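Local coordinates for protein membrane-anchored mycosin mycp1 (Mycobacterium thermoresistibile, PDB 4HVL) that acts as a membrane-bound, subtilisin-like serine endopeptidase that is an essential component of the ESX-1 (type VII) secretion system, at residues A10-D15 against A165-A170; G85-A90 against L129-T134; I191-V196 against I245-W250. One frame throughout, in Å; residues are numbered along the deposited sequence.

Interaction 1: A10-D15 against A165-A170. With ZN (zinc ion), chain C.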
ATOM      1  N   ALA A  10     -16.349  -7.697  16.811  1.00 31.77           N
ATOM      2  CA  ALA A  10     -15.903  -8.441  17.976  1.00 31.60           C
ATOM      3  C   ALA A  10     -14.711  -9.357  17.679  1.00 30.06           C
ATOM      4  O   ALA A  10     -14.135  -9.933  18.590  1.00 30.92           O
ATOM      5  CB  ALA A  10     -17.051  -9.239  18.562  1.00 33.00           C
ATOM      6  N   ALA A  11     -14.322  -9.479  16.420  1.00 28.31           N
ATOM      7  CA  ALA A  11     -13.297 -10.431  16.041  1.00 27.33           C
ATOM      8  C   ALA A  11     -11.930  -9.798  15.911  1.00 25.79           C
ATOM      9  O   ALA A  11     -11.130 -10.256  15.114  1.00 25.42           O
ATOM     10  CB  ALA A  11     -13.681 -11.104  14.746  1.00 26.90           C
ATOM     11  N   VAL A  12     -11.631  -8.782  16.718  1.00 26.16           N
ATOM     12  CA  VAL A  12     -10.313  -8.127  16.653  1.00 25.30           C
ATOM     13  C   VAL A  12      -9.263  -9.085  17.200  1.00 24.50           C
ATOM     14  O   VAL A  12      -9.406  -9.567  18.301  1.00 24.71           O
ATOM     15  CB  VAL A  12     -10.284  -6.793  17.441  1.00 26.47           C
ATOM     16  CG1 VAL A  12      -8.901  -6.150  17.409  1.00 26.30           C
ATOM     17  CG2 VAL A  12     -11.296  -5.816  16.869  1.00 27.15           C
ATOM     18  N   PRO A  13      -8.191  -9.338  16.435  1.00 23.37           N
ATOM     19  CA  PRO A  13      -7.143 -10.240  16.885  1.00 23.06           C
ATOM     20  C   PRO A  13      -6.292  -9.668  18.011  1.00 24.02           C
ATOM     21  O   PRO A  13      -6.326  -8.468  18.251  1.00 24.18           O
ATOM     22  CB  PRO A  13      -6.284 -10.440  15.643  1.00 22.11           C
ATOM     23  CG  PRO A  13      -6.557  -9.272  14.772  1.00 21.82           C
ATOM     24  CD  PRO A  13      -7.881  -8.710  15.135  1.00 22.45           C
ATOM     25  N   PRO A  14      -5.534 -10.539  18.705  1.00 24.97           N
ATOM     26  CA  PRO A  14      -4.640 -10.048  19.734  1.00 25.89           C
ATOM     27  C   PRO A  14      -3.570  -9.112  19.146  1.00 25.21           C
ATOM     28  O   PRO A  14      -3.158  -9.268  18.004  1.00 24.52           O
ATOM     29  CB  PRO A  14      -4.016 -11.334  20.328  1.00 26.08           C
ATOM     30  CG  PRO A  14      -4.221 -12.395  19.301  1.00 25.71           C
ATOM     31  CD  PRO A  14      -5.447 -12.008  18.531  1.00 25.31           C
ATOM     32  N   ASP A  15      -3.178  -8.120  19.930  1.00 26.08           N
ATOM     33  CA  ASP A  15      -2.079  -7.244  19.592  1.00 25.99           C
ATOM     34  C   ASP A  15      -0.790  -7.996  19.898  1.00 25.67           C
ATOM     35  O   ASP A  15      -0.271  -7.913  20.987  1.00 25.75           O
ATOM     36  CB  ASP A  15      -2.190  -5.953  20.397  1.00 27.68           C
ATOM     37  CG  ASP A  15      -1.003  -5.030  20.208  1.00 28.79           C
ATOM     38  OD1 ASP A  15      -0.354  -5.052  19.150  1.00 29.06           O
ATOM     39  OD2 ASP A  15      -0.717  -4.297  21.176  1.00 31.59           O
ATOM     40  N   ALA A 165      -0.998  -7.101  12.489  1.00 15.51           N
ATOM     41  CA  ALA A 165      -0.164  -5.961  12.150  1.00 15.51           C
ATOM     42  C   ALA A 165      -0.979  -4.667  12.064  1.00 15.15           C
ATOM     43  O   ALA A 165      -0.472  -3.588  12.405  1.00 14.82           O
ATOM     44  CB  ALA A 165       0.587  -6.210  10.833  1.00 15.48           C
ATOM     45  N   ILE A 166      -2.223  -4.766  11.614  1.00 14.96           N
ATOM     46  CA  ILE A 166      -3.089  -3.591  11.517  1.00 15.54           C
ATOM     47  C   ILE A 166      -3.465  -3.141  12.936  1.00 16.21           C
ATOM     48  O   ILE A 166      -3.392  -1.944  13.239  1.00 16.23           O
ATOM     49  CB  ILE A 166      -4.338  -3.870  10.639  1.00 15.63           C
ATOM     50  CG1 ILE A 166      -3.924  -4.088   9.180  1.00 15.60           C
ATOM     51  CG2 ILE A 166      -5.310  -2.713  10.686  1.00 16.01           C
ATOM     52  CD1 ILE A 166      -4.954  -4.813   8.333  1.00 16.13           C
ATOM     53  N   VAL A 167      -3.812  -4.101  13.813  1.00 16.35           N
ATOM     54  CA  VAL A 167      -4.091  -3.782  15.225  1.00 16.92           C
ATOM     55  C   VAL A 167      -2.876  -3.080  15.845  1.00 17.00           C
ATOM     56  O   VAL A 167      -2.986  -1.980  16.439  1.00 16.93           O
ATOM     57  CB  VAL A 167      -4.496  -5.039  16.052  1.00 17.16           C
ATOM     58  CG1 VAL A 167      -4.573  -4.732  17.539  1.00 17.77           C
ATOM     59  CG2 VAL A 167      -5.858  -5.553  15.596  1.00 17.60           C
ATOM     60  N   HIS A 168      -1.716  -3.719  15.711  1.00 16.82           N
ATOM     61  CA  HIS A 168      -0.485  -3.177  16.245  1.00 16.70           C
ATOM     62  C   HIS A 168      -0.155  -1.772  15.666  1.00 16.57           C
ATOM     63  O   HIS A 168       0.188  -0.856  16.420  1.00 15.71           O
ATOM     64  CB  HIS A 168       0.636  -4.172  16.008  1.00 17.42           C
ATOM     65  CG  HIS A 168       1.986  -3.708  16.453  1.00 17.84           C
ATOM     66  ND1 HIS A 168       2.360  -3.654  17.773  1.00 19.75           N
ATOM     67  CD2 HIS A 168       3.070  -3.322  15.741  1.00 18.13           C
ATOM     68  CE1 HIS A 168       3.615  -3.238  17.863  1.00 19.10           C
ATOM     69  NE2 HIS A 168       4.069  -3.031  16.639  1.00 18.63           N
ATOM     70  N   ALA A 169      -0.297  -1.598  14.345  1.00 16.68           N
ATOM     71  CA  ALA A 169      -0.063  -0.295  13.716  1.00 16.72           C
ATOM     72  C   ALA A 169      -0.916   0.790  14.351  1.00 17.39           C
ATOM     73  O   ALA A 169      -0.445   1.900  14.627  1.00 18.41           O
ATOM     74  CB  ALA A 169      -0.308  -0.366  12.217  1.00 16.21           C
ATOM     75  N   ALA A 170      -2.192   0.480  14.538  1.00 18.03           N
ATOM     76  CA  ALA A 170      -3.149   1.408  15.156  1.00 17.91           C
ATOM     77  C   ALA A 170      -2.726   1.754  16.579  1.00 18.28           C
ATOM     78  O   ALA A 170      -2.736   2.928  16.971  1.00 18.84           O
ATOM     79  CB  ALA A 170      -4.532   0.794  15.156  1.00 17.74           C
TER
HETATM   80 ZN    ZN C 502       1.351  -4.035  19.617  1.00 21.21          ZN

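Interaction 2: G85-A90 against L129-T134. With ZN (zinc ion), chain B.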
ATOM      1  N   GLY A  85       7.659  -3.022  14.341  1.00 18.22           N
ATOM      2  CA  GLY A  85       7.456  -4.456  14.516  1.00 18.29           C
ATOM      3  C   GLY A  85       7.683  -5.305  13.269  1.00 17.84           C
ATOM      4  O   GLY A  85       7.661  -4.812  12.121  1.00 17.34           O
ATOM      5  N   ASP A  86       7.910  -6.591  13.524  1.00 17.94           N
ATOM      6  CA  ASP A  86       8.220  -7.582  12.500  1.00 17.48           C
ATOM      7  C   ASP A  86       7.236  -8.732  12.603  1.00 17.26           C
ATOM      8  O   ASP A  86       7.062  -9.318  13.678  1.00 16.80           O
ATOM      9  CB  ASP A  86       9.639  -8.080  12.730  1.00 18.03           C
ATOM     10  CG  ASP A  86      10.302  -8.603  11.478  1.00 18.39           C
ATOM     11  OD1 ASP A  86       9.638  -9.198  10.611  1.00 18.86           O
ATOM     12  OD2 ASP A  86      11.534  -8.463  11.378  1.00 19.96           O
ATOM     13  N   PHE A  87       6.606  -9.048  11.478  1.00 16.83           N
ATOM     14  CA  PHE A  87       5.657 -10.151  11.372  1.00 17.14           C
ATOM     15  C   PHE A  87       6.181 -11.242  10.442  1.00 17.36           C
ATOM     16  O   PHE A  87       5.450 -12.126  10.066  1.00 17.07           O
ATOM     17  CB  PHE A  87       4.309  -9.593  10.920  1.00 17.04           C
ATOM     18  CG  PHE A  87       3.716  -8.621  11.914  1.00 16.93           C
ATOM     19  CD1 PHE A  87       4.250  -7.366  12.075  1.00 16.53           C
ATOM     20  CD2 PHE A  87       2.662  -8.992  12.712  1.00 17.24           C
ATOM     21  CE1 PHE A  87       3.746  -6.495  13.018  1.00 16.66           C
ATOM     22  CE2 PHE A  87       2.137  -8.115  13.656  1.00 17.33           C
ATOM     23  CZ  PHE A  87       2.678  -6.863  13.795  1.00 17.10           C
ATOM     24  N   VAL A  88       7.472 -11.176  10.113  1.00 18.10           N
ATOM     25  CA  VAL A  88       8.187 -12.199   9.320  1.00 18.34           C
ATOM     26  C   VAL A  88       9.220 -12.892  10.189  1.00 18.82           C
ATOM     27  O   VAL A  88       9.177 -14.124  10.403  1.00 18.94           O
ATOM     28  CB  VAL A  88       8.860 -11.527   8.097  1.00 18.20           C
ATOM     29  CG1 VAL A  88       9.746 -12.501   7.321  1.00 18.56           C
ATOM     30  CG2 VAL A  88       7.774 -10.945   7.208  1.00 18.12           C
ATOM     31  N   ASP A  89      10.148 -12.098  10.709  1.00 19.09           N
ATOM     32  CA  ASP A  89      11.130 -12.601  11.652  1.00 19.35           C
ATOM     33  C   ASP A  89      10.633 -12.348  13.078  1.00 19.97           C
ATOM     34  O   ASP A  89      10.415 -11.210  13.507  1.00 19.62           O
ATOM     35  CB  ASP A  89      12.484 -11.965  11.421  1.00 19.29           C
ATOM     36  CG  ASP A  89      13.608 -12.718  12.105  1.00 20.15           C
ATOM     37  OD1 ASP A  89      13.453 -13.117  13.283  1.00 20.69           O
ATOM     38  OD2 ASP A  89      14.670 -12.909  11.462  1.00 20.66           O
ATOM     39  N   ALA A  90      10.486 -13.432  13.818  1.00 21.16           N
ATOM     40  CA  ALA A  90       9.929 -13.372  15.151  1.00 21.67           C
ATOM     41  C   ALA A  90      10.770 -12.526  16.109  1.00 22.07           C
ATOM     42  O   ALA A  90      10.241 -12.037  17.081  1.00 23.17           O
ATOM     43  CB  ALA A  90       9.739 -14.768  15.698  1.00 22.32           C
ATOM     44  N   LEU A 129       6.641   4.846  10.705  1.00 17.68           N
ATOM     45  CA  LEU A 129       6.784   3.612  11.486  1.00 17.60           C
ATOM     46  C   LEU A 129       6.810   2.443  10.507  1.00 16.49           C
ATOM     47  O   LEU A 129       5.928   2.361   9.632  1.00 16.11           O
ATOM     48  CB  LEU A 129       5.617   3.453  12.444  1.00 18.28           C
ATOM     49  CG  LEU A 129       5.406   4.659  13.350  1.00 19.70           C
ATOM     50  CD1 LEU A 129       4.213   4.424  14.260  1.00 20.32           C
ATOM     51  CD2 LEU A 129       6.659   4.963  14.162  1.00 19.83           C
ATOM     52  N   SER A 130       7.820   1.579  10.620  1.00 15.66           N
ATOM     53  CA  SER A 130       7.987   0.436   9.702  1.00 15.22           C
ATOM     54  C   SER A 130       7.570  -0.899  10.332  1.00 15.06           C
ATOM     55  O   SER A 130       8.140  -1.344  11.327  1.00 15.84           O
ATOM     56  CB  SER A 130       9.441   0.336   9.212  1.00 15.16           C
ATOM     57  OG  SER A 130       9.633  -0.797   8.353  1.00 14.71           O
ATOM     58  N   LEU A 131       6.579  -1.533   9.725  1.00 14.69           N
ATOM     59  CA  LEU A 131       6.140  -2.872  10.117  1.00 14.65           C
ATOM     60  C   LEU A 131       6.455  -3.799   8.963  1.00 14.09           C
ATOM     61  O   LEU A 131       5.992  -3.568   7.829  1.00 13.73           O
ATOM     62  CB  LEU A 131       4.641  -2.905  10.365  1.00 15.23           C
ATOM     63  CG  LEU A 131       4.075  -2.098  11.526  1.00 16.24           C
ATOM     64  CD1 LEU A 131       3.859  -0.629  11.143  1.00 16.53           C
ATOM     65  CD2 LEU A 131       2.756  -2.715  11.979  1.00 16.82           C
ATOM     66  N   ARG A 132       7.268  -4.822   9.217  1.00 13.62           N
ATOM     67  CA  ARG A 132       7.555  -5.804   8.201  1.00 13.11           C
ATOM     68  C   ARG A 132       6.502  -6.918   8.286  1.00 13.90           C
ATOM     69  O   ARG A 132       6.408  -7.629   9.289  1.00 13.90           O
ATOM     70  CB  ARG A 132       8.977  -6.369   8.287  1.00 12.72           C
ATOM     71  CG  ARG A 132       9.176  -7.518   7.304  1.00 12.76           C
ATOM     72  CD  ARG A 132      10.614  -7.806   6.971  1.00 12.97           C
ATOM     73  NE  ARG A 132      11.318  -8.397   8.111  1.00 13.24           N
ATOM     74  CZ  ARG A 132      12.542  -8.903   8.049  1.00 13.45           C
ATOM     75  NH1 ARG A 132      13.204  -8.905   6.910  1.00 13.73           N
ATOM     76  NH2 ARG A 132      13.105  -9.390   9.144  1.00 14.22           N
ATOM     77  N   HIS A 133       5.733  -7.057   7.219  1.00 14.35           N
ATOM     78  CA  HIS A 133       4.747  -8.116   7.092  1.00 16.05           C
ATOM     79  C   HIS A 133       5.112  -9.160   6.013  1.00 17.21           C
ATOM     80  O   HIS A 133       4.675 -10.310   6.126  1.00 18.25           O
ATOM     81  CB  HIS A 133       3.358  -7.536   6.823  1.00 16.35           C
ATOM     82  CG  HIS A 133       2.327  -8.586   6.573  1.00 17.82           C
ATOM     83  ND1 HIS A 133       1.963  -8.972   5.304  1.00 19.31           N
ATOM     84  CD2 HIS A 133       1.686  -9.424   7.421  1.00 18.56           C
ATOM     85  CE1 HIS A 133       1.100  -9.968   5.378  1.00 19.48           C
ATOM     86  NE2 HIS A 133       0.912 -10.256   6.653  1.00 19.58           N
ATOM     87  N   THR A 134       5.903  -8.784   5.001  1.00 17.03           N
ATOM     88  CA  THR A 134       6.277  -9.688   3.904  1.00 18.43           C
ATOM     89  C   THR A 134       7.760  -9.657   3.625  1.00 18.31           C
ATOM     90  O   THR A 134       8.384  -8.612   3.781  1.00 17.36           O
ATOM     91  CB  THR A 134       5.541  -9.302   2.589  1.00 19.50           C
ATOM     92  OG1 THR A 134       4.180  -9.702   2.693  1.00 21.65           O
ATOM     93  CG2 THR A 134       6.102 -10.008   1.366  1.00 20.62           C
TER
HETATM   94 ZN    ZN B 501       2.602  -8.430   3.334  0.85 20.28          ZN
HETATM   95  O   HOH W   1      15.665 -10.652   9.945  1.00 28.59           O

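Interaction 3: I191-V196 against I245-W250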
ATOM      1  N   ILE A 191     -11.085 -17.769   2.331  1.00 28.12           N
ATOM      2  CA  ILE A 191     -10.311 -17.859   3.569  1.00 27.79           C
ATOM      3  C   ILE A 191     -11.127 -17.174   4.663  1.00 27.40           C
ATOM      4  O   ILE A 191     -11.778 -16.163   4.389  1.00 27.17           O
ATOM      5  CB  ILE A 191      -8.952 -17.125   3.378  1.00 27.16           C
ATOM      6  CG1 ILE A 191      -8.000 -17.976   2.521  1.00 28.01           C
ATOM      7  CG2 ILE A 191      -8.306 -16.779   4.706  1.00 26.42           C
ATOM      8  CD1 ILE A 191      -6.855 -17.191   1.903  1.00 27.52           C
ATOM      9  N   ASP A 192     -11.099 -17.679   5.900  1.00 27.51           N
ATOM     10  CA  ASP A 192     -11.756 -16.958   6.986  1.00 27.10           C
ATOM     11  C   ASP A 192     -10.797 -15.830   7.422  1.00 25.36           C
ATOM     12  O   ASP A 192      -9.800 -16.081   8.041  1.00 25.49           O
ATOM     13  CB  ASP A 192     -12.157 -17.889   8.163  1.00 28.82           C
ATOM     14  CG  ASP A 192     -12.650 -17.108   9.410  1.00 29.59           C
ATOM     15  OD1 ASP A 192     -12.842 -15.860   9.321  1.00 29.45           O
ATOM     16  OD2 ASP A 192     -12.813 -17.726  10.503  1.00 31.63           O
ATOM     17  N   GLU A 193     -11.096 -14.595   7.045  1.00 23.63           N
ATOM     18  CA  GLU A 193     -10.229 -13.455   7.338  1.00 22.41           C
ATOM     19  C   GLU A 193     -11.021 -12.356   8.054  1.00 22.22           C
ATOM     20  O   GLU A 193     -10.746 -11.157   7.898  1.00 21.46           O
ATOM     21  CB  GLU A 193      -9.612 -12.924   6.053  1.00 21.98           C
ATOM     22  CG  GLU A 193     -10.622 -12.505   4.969  1.00 21.93           C
ATOM     23  CD  GLU A 193     -10.066 -11.425   4.049  1.00 21.21           C
ATOM     24  OE1 GLU A 193      -9.656 -10.366   4.550  1.00 22.04           O
ATOM     25  OE2 GLU A 193      -9.985 -11.627   2.842  1.00 21.33           O
ATOM     26  N   THR A 194     -12.033 -12.798   8.799  1.00 22.53           N
ATOM     27  CA  THR A 194     -12.854 -11.988   9.714  1.00 22.66           C
ATOM     28  C   THR A 194     -12.005 -11.036  10.566  1.00 21.38           C
ATOM     29  O   THR A 194     -12.352  -9.860  10.759  1.00 20.98           O
ATOM     30  CB  THR A 194     -13.697 -12.981  10.586  1.00 24.31           C
ATOM     31  OG1 THR A 194     -14.682 -13.581   9.734  1.00 26.23           O
ATOM     32  CG2 THR A 194     -14.424 -12.305  11.705  1.00 24.58           C
ATOM     33  N   GLY A 195     -10.864 -11.538  11.027  1.00 20.47           N
ATOM     34  CA  GLY A 195      -9.915 -10.737  11.767  1.00 19.87           C
ATOM     35  C   GLY A 195      -9.371  -9.544  11.020  1.00 18.99           C
ATOM     36  O   GLY A 195      -9.109  -8.515  11.644  1.00 18.32           O
ATOM     37  N   VAL A 196      -9.188  -9.656   9.699  1.00 18.79           N
ATOM     38  CA  VAL A 196      -8.656  -8.536   8.937  1.00 18.36           C
ATOM     39  C   VAL A 196      -9.670  -7.401   8.928  1.00 17.75           C
ATOM     40  O   VAL A 196      -9.323  -6.245   9.178  1.00 17.54           O
ATOM     41  CB  VAL A 196      -8.218  -8.925   7.501  1.00 18.55           C
ATOM     42  CG1 VAL A 196      -7.746  -7.695   6.713  1.00 17.85           C
ATOM     43  CG2 VAL A 196      -7.126  -9.985   7.549  1.00 19.39           C
ATOM     44  N   ILE A 245     -10.540 -12.351  -5.095  1.00 18.78           N
ATOM     45  CA  ILE A 245     -10.595 -11.457  -3.952  1.00 18.55           C
ATOM     46  C   ILE A 245      -9.172 -10.946  -3.699  1.00 17.61           C
ATOM     47  O   ILE A 245      -8.219 -11.737  -3.716  1.00 18.05           O
ATOM     48  CB  ILE A 245     -11.116 -12.196  -2.695  1.00 19.95           C
ATOM     49  CG1 ILE A 245     -12.540 -12.730  -2.930  1.00 21.12           C
ATOM     50  CG2 ILE A 245     -11.038 -11.322  -1.441  1.00 19.51           C
ATOM     51  CD1 ILE A 245     -13.526 -11.671  -3.394  1.00 21.69           C
ATOM     52  N   VAL A 246      -9.032  -9.635  -3.524  1.00 16.32           N
ATOM     53  CA  VAL A 246      -7.791  -9.011  -3.046  1.00 15.83           C
ATOM     54  C   VAL A 246      -8.071  -8.409  -1.669  1.00 15.32           C
ATOM     55  O   VAL A 246      -9.012  -7.602  -1.506  1.00 14.66           O
ATOM     56  CB  VAL A 246      -7.299  -7.903  -4.010  1.00 15.85           C
ATOM     57  CG1 VAL A 246      -5.951  -7.359  -3.556  1.00 16.01           C
ATOM     58  CG2 VAL A 246      -7.192  -8.442  -5.440  1.00 16.06           C
ATOM     59  N   SER A 247      -7.281  -8.804  -0.678  1.00 14.84           N
ATOM     60  CA  SER A 247      -7.483  -8.343   0.706  1.00 15.23           C
ATOM     61  C   SER A 247      -6.210  -7.682   1.234  1.00 15.17           C
ATOM     62  O   SER A 247      -5.125  -8.197   1.019  1.00 15.41           O
ATOM     63  CB  SER A 247      -7.843  -9.511   1.632  1.00 15.75           C
ATOM     64  OG  SER A 247      -8.175  -9.063   2.948  1.00 16.31           O
ATOM     65  N   PRO A 248      -6.349  -6.580   1.986  1.00 15.28           N
ATOM     66  CA  PRO A 248      -7.580  -5.981   2.520  1.00 15.51           C
ATOM     67  C   PRO A 248      -8.241  -4.980   1.552  1.00 15.35           C
ATOM     68  O   PRO A 248      -9.163  -4.256   1.937  1.00 15.25           O
ATOM     69  CB  PRO A 248      -7.082  -5.267   3.766  1.00 15.81           C
ATOM     70  CG  PRO A 248      -5.733  -4.786   3.349  1.00 15.58           C
ATOM     71  CD  PRO A 248      -5.155  -5.897   2.513  1.00 15.43           C
ATOM     72  N   ALA A 249      -7.777  -4.959   0.302  1.00 15.37           N
ATOM     73  CA  ALA A 249      -8.338  -4.047  -0.729  1.00 15.49           C
ATOM     74  C   ALA A 249      -9.868  -4.022  -0.757  1.00 15.60           C
ATOM     75  O   ALA A 249     -10.473  -2.955  -0.975  1.00 15.62           O
ATOM     76  CB  ALA A 249      -7.810  -4.430  -2.112  1.00 15.49           C
ATOM     77  N   TRP A 250     -10.468  -5.203  -0.574  1.00 15.90           N
ATOM     78  CA  TRP A 250     -11.895  -5.401  -0.699  1.00 16.18           C
ATOM     79  C   TRP A 250     -12.737  -4.906   0.444  1.00 16.46           C
ATOM     80  O   TRP A 250     -13.950  -5.007   0.366  1.00 16.47           O
ATOM     81  CB  TRP A 250     -12.223  -6.872  -1.010  1.00 16.61           C
ATOM     82  CG  TRP A 250     -12.199  -7.874   0.130  1.00 17.20           C
ATOM     83  CD1 TRP A 250     -11.314  -7.930   1.169  1.00 17.50           C
ATOM     84  CD2 TRP A 250     -13.090  -8.977   0.314  1.00 17.80           C
ATOM     85  NE1 TRP A 250     -11.599  -8.980   1.981  1.00 17.62           N
ATOM     86  CE2 TRP A 250     -12.687  -9.644   1.491  1.00 17.84           C
ATOM     87  CE3 TRP A 250     -14.208  -9.450  -0.387  1.00 18.09           C
ATOM     88  CZ2 TRP A 250     -13.353 -10.772   1.988  1.00 18.67           C
ATOM     89  CZ3 TRP A 250     -14.878 -10.575   0.095  1.00 18.74           C
ATOM     90  CH2 TRP A 250     -14.446 -11.233   1.271  1.00 19.28           C
TER

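Interaction 1: A10-D15 against A165-A170
Asp15 and His168 mark the closest approach of the two backbones, 5.5 Å from CA to CA, where the irregular segment 10-15 runs past helix 154-171. Val12, Pro13 and Pro14 are extended, with polyproline-II-like backbone angles, and no backbone hydrogen bond joins them to the helical segment 165-170, so side chains and a zinc ion carry the contact. Val167 is its apolar centre. With CG1 anti to the backbone N (chi1 171°), its two methyls divide the neighbours: CG2 lies 3.6 Å from Val12 CG1 and 3.8 Å from Pro13 CD, while CG1 packs 3.9 Å from Asp15 CB. Ala198 and Ala199 of helix 194-206 border the same patch.

Beyond Val167 the contact turns polar. Asp15 OD1 sits at the edge of the His168 imidazole, in the ring plane, and the carboxylate is turned 33° from that ring. Asp15 OD1 and His168 ND1 are 3.3 Å apart without a hydrogen bond, because both ligate zinc, OD1 at 2.0 Å and ND1 at 2.1 Å. OD2 makes a longer metal bond of 2.6 Å and accepts a hydrogen bond from Asn171 ND2, which steadies the carboxylate. On the far side of the ring, His168 NE2 is weakly bonded to Gly84 O. The result is a surface zinc site to which Asp15 and His168 contribute, two further ligand atoms coming from outside the two segments; it joins the N-terminal loop to a helix of the subtilase fold.

Interaction 2: G85-A90 against L129-T134
Asp86 and Arg132 pair across neighbouring parallel strands, the edge strand 82-86 and strand 127-132, at the border of the seven-stranded sheet of the subtilisin fold. The backbones are joined by hydrogen bonds from Arg132 N to Gly85 O (2.9 Å) and from Phe87 N to Arg132 O (2.6 Å).

The Arg132 side chain runs beside that of Asp86 on the same face of the sheet. Its CB lies 3.7 Å from Asp86 OD1. CG meets the CG2 methyl of Val88, also at 3.7 Å. CD still lies beside Asp86 OD1 before the bend at chi3 (70°) sets NE close to the carboxylate. NE donates to Asp86 OD1 (3.1 Å), and NH2 donates to the syn lone pair of OD2 (2.9 Å), giving a side-on, two-nitrogen salt bridge. The grip is twisted, with the guanidinium and carboxylate planes 51° apart. Val88 CG1 lies over one face of the guanidinium, and Phe138 also packs against Arg132.

Asp86 itself is fixed from its own segment. OD1 accepts from Val88 N in an Asx turn and from Asp89 N, which comes from above the carboxylate plane, so three N-H groups hold this buried oxygen and would favour a charged carboxylate. Just past the strand, His133 ND1 and Thr134 OG1 bind a zinc ion together with Glu181, while His133 NE2 is hydrogen-bonded to Ser158 O. Asp89 OD1 is taken by Ala91 N. Asp89 OD2 accepts at 2.9 Å from a water that in turn accepts from Arg132 NH2 at 3.0 Å, in the guanidinium plane.

Interaction 3: I191-V196 against I245-W250
The N-terminus of helix 194-206 meets the end of strand 244-247, one of two strands in a small antiparallel sheet of this subtilisin-like fold, through Glu193 and Ser247. Glu193 occupies the N-cap position, but its side chain is directed at the strand. Its CG stands between the backbone N and the carbonyl carbon (chi1 57°), and from there the chain extends into the protein interior. Ser247 OG donates a short hydrogen bond of 2.5 Å to the syn lone pair of Glu193 OE1.

Two tyrosines complete the setting of the carboxylate: the hydroxyl of Tyr251 is hydrogen-bonded to OE1 and that of Tyr185 to OE2. With three hydroxyls round a buried acid, a negative charge could be accommodated here. The indole of Trp250 borders the same group, its plane turned 44° from the carboxylate. OE1 lies at the edge of the indole, in its plane, while OE2 is 3.2 Å from Trp250 NE1. Ile245 CG2 lies over the centre of one indole face, 3.6 Å above its plane.

The turn into the helix is held separately. The bond from Thr194 N to Asp192 OD1 makes an Asx turn, and Thr194 OG1 donates to the same oxygen from the opposite face of the carboxylate. The strand is followed by a cis peptide bond before Pro248, whose ring is also touched by Leu162 of helix 154-171. Across the contact, the CG1 methyl of Val196 meets Pro248 CB at 3.9 Å, the two side chains crossing at about a right angle.

All three contacts belong to one subtilase-type fold. Along the chain, interaction 2 is nested within the loop closed by interaction 1, and interaction 3 follows both. The centres of interactions 1 and 2 are about 14 Å apart, and the two touch: Leu131 packs against Ala165, His168 and Ala169 of helix 154-171, and Phe87 against Ala165. Interaction 3 is also about 14 Å from interaction 1, centre to centre, meeting it where Ala11 rests on Thr194 and Pro13 on Gly195. Interactions 2 and 3 are about 19 Å apart between centres and do not touch. Helix 154-171 thus connects the sheet edge with the N-terminal loop, which also packs on the first turn of helix 194-206.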